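Secretion activator protein, hypothetical (PDB 7DNP) is probably a peptidoglycan-cleaving muramidase of the lysozyme clan that acts as an autolysin in the type IV secretion system of Brucella abortus. Local coordinates at residues N32-W43 against V53-I64. Numbering follows the deposited sequence.
Sequences NMGITLATLSAW and VKALTKTKATDI. With H9U ((2R)-2-[[(2S)-2-[[(2R)-2-[(2R,3S,4R,5R,6S)-5-acetamido-3-[(2S,3R,4R,5S,6R)-3-acetamido-6-(hydroxymethyl)-4,5-bis(oxidanyl)oxan-2-yl]oxy-2-(hydroxymethyl)-6-oxidanyl-oxan-4-yl]oxypropanoyl]amino]propanoyl]amino]pentanedioic acid), chain B.
Ile64 lays its CG1 over one face of the Trp43 indole, 3.9 Å from the centroid of the six-membered ring, a CH-pi contact displaced from the ring centre, 28° off the normal, while Lys60 CG and the backbone O of Asp63 approach the ring obliquely. The second flat group, the Asn32 amide, hydrogen-bonds through ND2 to Val53 O at 3.0 Å, with the acceptor in the amide plane and the donor in the carbonyl plane; Leu56 N donates to the same oxygen, so two donors grip it. Together they illustrate how the small lobe of a lysozyme-clan glycosidase, here of family 108, ties a beta-hairpin and its following helix to the next helices: a type I' turn from Asn32 to Ile35 leads into helix 37-43, whose axis lies 84° from that of helix 58-64. Apolar branches pack in the angle. Leu56 CD2 presses on Ile35 CB at 3.6 Å, Ile64 CG2 meets Ile35 CD1, and Val53 CG2 receives Leu40 CD2 and Leu37 CB. Met33, bent at its last torsion (chi3 -76°), brings CE to Ala61 CB at 3.8 Å. The hairpin also borders the bound muropeptide, whose muramic acid hydroxymethyl O08 donates to Gly34 O and whose O12 accepts from Thr36 N. In Thr39, CG2, anti to the backbone N, packs on Ile64 CG2, while OG1, also hydrogen-bonded to Tyr69 OH, donates to the N-acetylglucosamine acetamido oxygen O12 at 2.9 Å.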
# COMPACT_ATOMS: atom_id res chain seq x y z
N ASN A 32 -6.26 12.53 6.13
CA ASN A 32 -7.07 13.11 5.06
C ASN A 32 -6.78 12.35 3.78
O ASN A 32 -5.63 12.30 3.34
CB ASN A 32 -6.78 14.61 4.89
CG ASN A 32 -7.87 15.32 4.12
OD1 ASN A 32 -8.70 14.69 3.46
ND2 ASN A 32 -7.88 16.65 4.20
N MET A 33 -7.82 11.76 3.20
CA MET A 33 -7.67 10.88 2.03
C MET A 33 -6.65 9.78 2.30
O MET A 33 -5.93 9.34 1.40
CB MET A 33 -7.30 11.69 0.79
CG MET A 33 -8.29 12.80 0.47
SD MET A 33 -7.61 14.07 -0.60
CE MET A 33 -6.57 14.96 0.56
N GLY A 34 -6.58 9.33 3.55
CA GLY A 34 -5.67 8.28 3.95
C GLY A 34 -4.29 8.75 4.35
O GLY A 34 -3.50 7.95 4.87
N ILE A 35 -3.96 10.02 4.14
CA ILE A 35 -2.63 10.55 4.43
C ILE A 35 -2.54 10.93 5.90
O ILE A 35 -3.34 11.74 6.39
CB ILE A 35 -2.31 11.75 3.53
CG1 ILE A 35 -2.46 11.37 2.06
CG2 ILE A 35 -0.91 12.28 3.82
CD1 ILE A 35 -1.37 10.46 1.56
N THR A 36 -1.57 10.35 6.61
CA THR A 36 -1.41 10.63 8.03
C THR A 36 -0.55 11.87 8.24
O THR A 36 0.07 12.41 7.31
CB THR A 36 -0.76 9.46 8.77
OG1 THR A 36 0.63 9.38 8.42
CG2 THR A 36 -1.46 8.15 8.41
N LEU A 37 -0.50 12.32 9.50
CA LEU A 37 0.26 13.52 9.83
C LEU A 37 1.75 13.30 9.63
O LEU A 37 2.45 14.19 9.13
CB LEU A 37 -0.04 13.94 11.27
CG LEU A 37 0.54 15.28 11.72
CD1 LEU A 37 -0.48 16.01 12.58
CD2 LEU A 37 1.83 15.06 12.49
N ALA A 38 2.26 12.13 10.01
CA ALA A 38 3.68 11.84 9.86
C ALA A 38 4.08 11.80 8.40
O ALA A 38 5.18 12.23 8.02
CB ALA A 38 4.03 10.53 10.55
N THR A 39 3.20 11.28 7.55
CA THR A 39 3.50 11.22 6.12
C THR A 39 3.51 12.61 5.51
O THR A 39 4.38 12.92 4.69
CB THR A 39 2.50 10.30 5.43
OG1 THR A 39 2.70 8.95 5.88
CG2 THR A 39 2.67 10.34 3.91
N LEU A 40 2.56 13.47 5.89
CA LEU A 40 2.59 14.84 5.40
C LEU A 40 3.81 15.58 5.94
O LEU A 40 4.39 16.42 5.24
CB LEU A 40 1.30 15.57 5.78
CG LEU A 40 1.14 16.99 5.22
CD1 LEU A 40 1.35 17.01 3.71
CD2 LEU A 40 -0.23 17.56 5.58
N SER A 41 4.20 15.29 7.18
CA SER A 41 5.40 15.89 7.73
C SER A 41 6.64 15.51 6.91
O SER A 41 7.49 16.36 6.62
CB SER A 41 5.57 15.47 9.19
OG SER A 41 4.60 16.11 10.00
N ALA A 42 6.73 14.24 6.51
CA ALA A 42 7.84 13.79 5.67
C ALA A 42 7.85 14.51 4.33
O ALA A 42 8.92 14.80 3.78
CB ALA A 42 7.75 12.28 5.47
N TRP A 43 6.67 14.80 3.78
CA TRP A 43 6.60 15.52 2.51
C TRP A 43 7.03 16.97 2.68
O TRP A 43 7.79 17.50 1.86
CB TRP A 43 5.19 15.44 1.94
CG TRP A 43 5.08 15.95 0.54
CD1 TRP A 43 4.70 17.21 0.14
CD2 TRP A 43 5.37 15.23 -0.66
NE1 TRP A 43 4.72 17.30 -1.23
CE2 TRP A 43 5.13 16.10 -1.74
CE3 TRP A 43 5.80 13.92 -0.93
CZ2 TRP A 43 5.30 15.71 -3.07
CZ3 TRP A 43 5.97 13.54 -2.24
CH2 TRP A 43 5.72 14.43 -3.29
N VAL A 53 -3.07 18.82 7.91
CA VAL A 53 -3.63 17.58 7.38
C VAL A 53 -5.07 17.81 6.93
O VAL A 53 -5.47 17.35 5.85
CB VAL A 53 -3.53 16.47 8.43
CG1 VAL A 53 -4.26 15.22 7.96
CG2 VAL A 53 -2.07 16.15 8.72
N LYS A 54 -5.85 18.54 7.73
CA LYS A 54 -7.23 18.82 7.37
C LYS A 54 -7.34 19.63 6.08
O LYS A 54 -8.29 19.45 5.32
CB LYS A 54 -7.91 19.55 8.53
CG LYS A 54 -9.42 19.64 8.43
CD LYS A 54 -10.03 20.03 9.77
CE LYS A 54 -11.54 19.85 9.76
NZ LYS A 54 -12.24 21.04 9.18
N ALA A 55 -6.37 20.51 5.81
CA ALA A 55 -6.40 21.32 4.60
C ALA A 55 -5.72 20.66 3.41
O ALA A 55 -5.70 21.26 2.33
CB ALA A 55 -5.74 22.69 4.86
N LEU A 56 -5.18 19.45 3.56
CA LEU A 56 -4.48 18.78 2.47
C LEU A 56 -5.32 18.73 1.20
O LEU A 56 -6.51 18.39 1.25
CB LEU A 56 -4.10 17.36 2.89
CG LEU A 56 -3.26 16.55 1.90
CD1 LEU A 56 -1.95 17.25 1.61
CD2 LEU A 56 -3.00 15.14 2.43
N THR A 57 -4.71 19.08 0.08
CA THR A 57 -5.37 19.03 -1.22
C THR A 57 -5.24 17.64 -1.83
O THR A 57 -4.32 16.88 -1.51
CB THR A 57 -4.78 20.06 -2.19
OG1 THR A 57 -3.47 19.63 -2.62
CG2 THR A 57 -4.67 21.44 -1.55
N LYS A 58 -6.17 17.31 -2.72
CA LYS A 58 -6.10 16.03 -3.42
C LYS A 58 -4.88 15.96 -4.34
O LYS A 58 -4.31 14.88 -4.51
CB LYS A 58 -7.39 15.78 -4.20
CG LYS A 58 -7.50 14.38 -4.80
CD LYS A 58 -8.88 14.14 -5.41
CE LYS A 58 -9.03 12.69 -5.86
NZ LYS A 58 -10.26 12.47 -6.66
N THR A 59 -4.48 17.08 -4.92
CA THR A 59 -3.28 17.09 -5.76
C THR A 59 -2.05 16.70 -4.97
O THR A 59 -1.24 15.87 -5.42
CB THR A 59 -3.09 18.47 -6.40
OG1 THR A 59 -4.13 18.70 -7.36
CG2 THR A 59 -1.74 18.54 -7.12
N LYS A 60 -1.87 17.28 -3.78
CA LYS A 60 -0.71 16.92 -2.97
C LYS A 60 -0.81 15.48 -2.48
O LYS A 60 0.19 14.76 -2.46
CB LYS A 60 -0.54 17.88 -1.80
CG LYS A 60 0.78 17.67 -1.06
CD LYS A 60 0.94 18.63 0.11
CE LYS A 60 1.53 19.95 -0.32
NZ LYS A 60 1.89 20.78 0.87
N ALA A 61 -2.01 15.05 -2.07
CA ALA A 61 -2.19 13.65 -1.68
C ALA A 61 -1.82 12.72 -2.83
O ALA A 61 -1.17 11.68 -2.61
CB ALA A 61 -3.63 13.41 -1.24
N THR A 62 -2.19 13.08 -4.05
CA THR A 62 -1.85 12.24 -5.20
C THR A 62 -0.34 12.21 -5.43
O THR A 62 0.22 11.15 -5.73
CB THR A 62 -2.58 12.74 -6.45
OG1 THR A 62 -3.99 12.76 -6.20
CG2 THR A 62 -2.30 11.82 -7.64
N ASP A 63 0.34 13.35 -5.29
CA ASP A 63 1.80 13.34 -5.43
C ASP A 63 2.44 12.48 -4.36
O ASP A 63 3.43 11.79 -4.62
CB ASP A 63 2.35 14.77 -5.37
CG ASP A 63 1.86 15.65 -6.49
OD1 ASP A 63 1.58 15.14 -7.59
OD2 ASP A 63 1.76 16.87 -6.27
N ILE A 64 1.90 12.53 -3.14
CA ILE A 64 2.45 11.73 -2.05
C ILE A 64 2.27 10.24 -2.33
O ILE A 64 3.20 9.45 -2.15
CB ILE A 64 1.79 12.13 -0.72
CG1 ILE A 64 2.27 13.53 -0.30
CG2 ILE A 64 2.09 11.08 0.35
CD1 ILE A 64 1.44 14.14 0.82
C22 H9U B . -2.51 4.13 7.81
C24 H9U B . -4.27 3.15 9.19
C26 H9U B . -3.60 4.82 6.96
C28 H9U B . -5.34 3.94 8.42
C23 H9U B . -2.96 3.84 9.19
C25 H9U B . -0.18 4.37 7.48
C27 H9U B . 0.72 5.32 6.66
C29 H9U B . 2.04 4.71 6.39
C30 H9U B . 2.70 4.22 7.61
C31 H9U B . 1.78 3.22 8.33
C32 H9U B . -1.79 2.94 11.19
C33 H9U B . -3.21 4.81 5.52
C34 H9U B . 2.44 2.66 9.55
C35 H9U B . -5.22 1.61 10.98
C36 H9U B . -1.46 1.49 11.53
C37 H9U B . -0.23 6.92 4.80
C38 H9U B . -0.69 3.87 11.66
C39 H9U B . -0.99 -0.86 10.73
C40 H9U B . -5.77 1.37 12.38
C41 H9U B . -0.90 7.00 3.44
C42 H9U B . 0.53 -0.94 10.85
C43 H9U B . 2.60 -0.73 12.32
C44 H9U B . -1.45 -1.75 9.59
C45 H9U B . 3.15 0.69 12.24
C46 H9U B . 2.94 -1.30 13.69
C47 H9U B . 4.30 -1.98 13.68
C48 H9U B . 4.63 -2.60 15.03
N18 H9U B . -4.80 2.94 10.57
N19 H9U B . 0.06 5.59 5.34
N20 H9U B . -1.31 0.53 10.43
N21 H9U B . 1.15 -0.68 12.15
O01 H9U B . -1.35 4.99 7.87
O02 H9U B . -4.91 4.17 7.04
O03 H9U B . 0.52 3.88 8.68
O04 H9U B . -1.92 2.97 9.78
O05 H9U B . -5.53 5.16 9.02
O06 H9U B . 2.93 5.67 5.70
O07 H9U B . 3.94 3.57 7.28
O08 H9U B . -4.30 5.33 4.80
O09 H9U B . 2.73 3.70 10.44
O10 H9U B . -5.13 0.70 10.22
O11 H9U B . -1.33 1.15 12.66
O12 H9U B . 0.04 7.91 5.39
O13 H9U B . 1.18 -1.20 9.88
O14 H9U B . 4.28 0.89 11.73
O15 H9U B . 2.48 1.65 12.70
O16 H9U B . 3.79 -2.51 15.97
O17 H9U B . 5.73 -3.18 15.21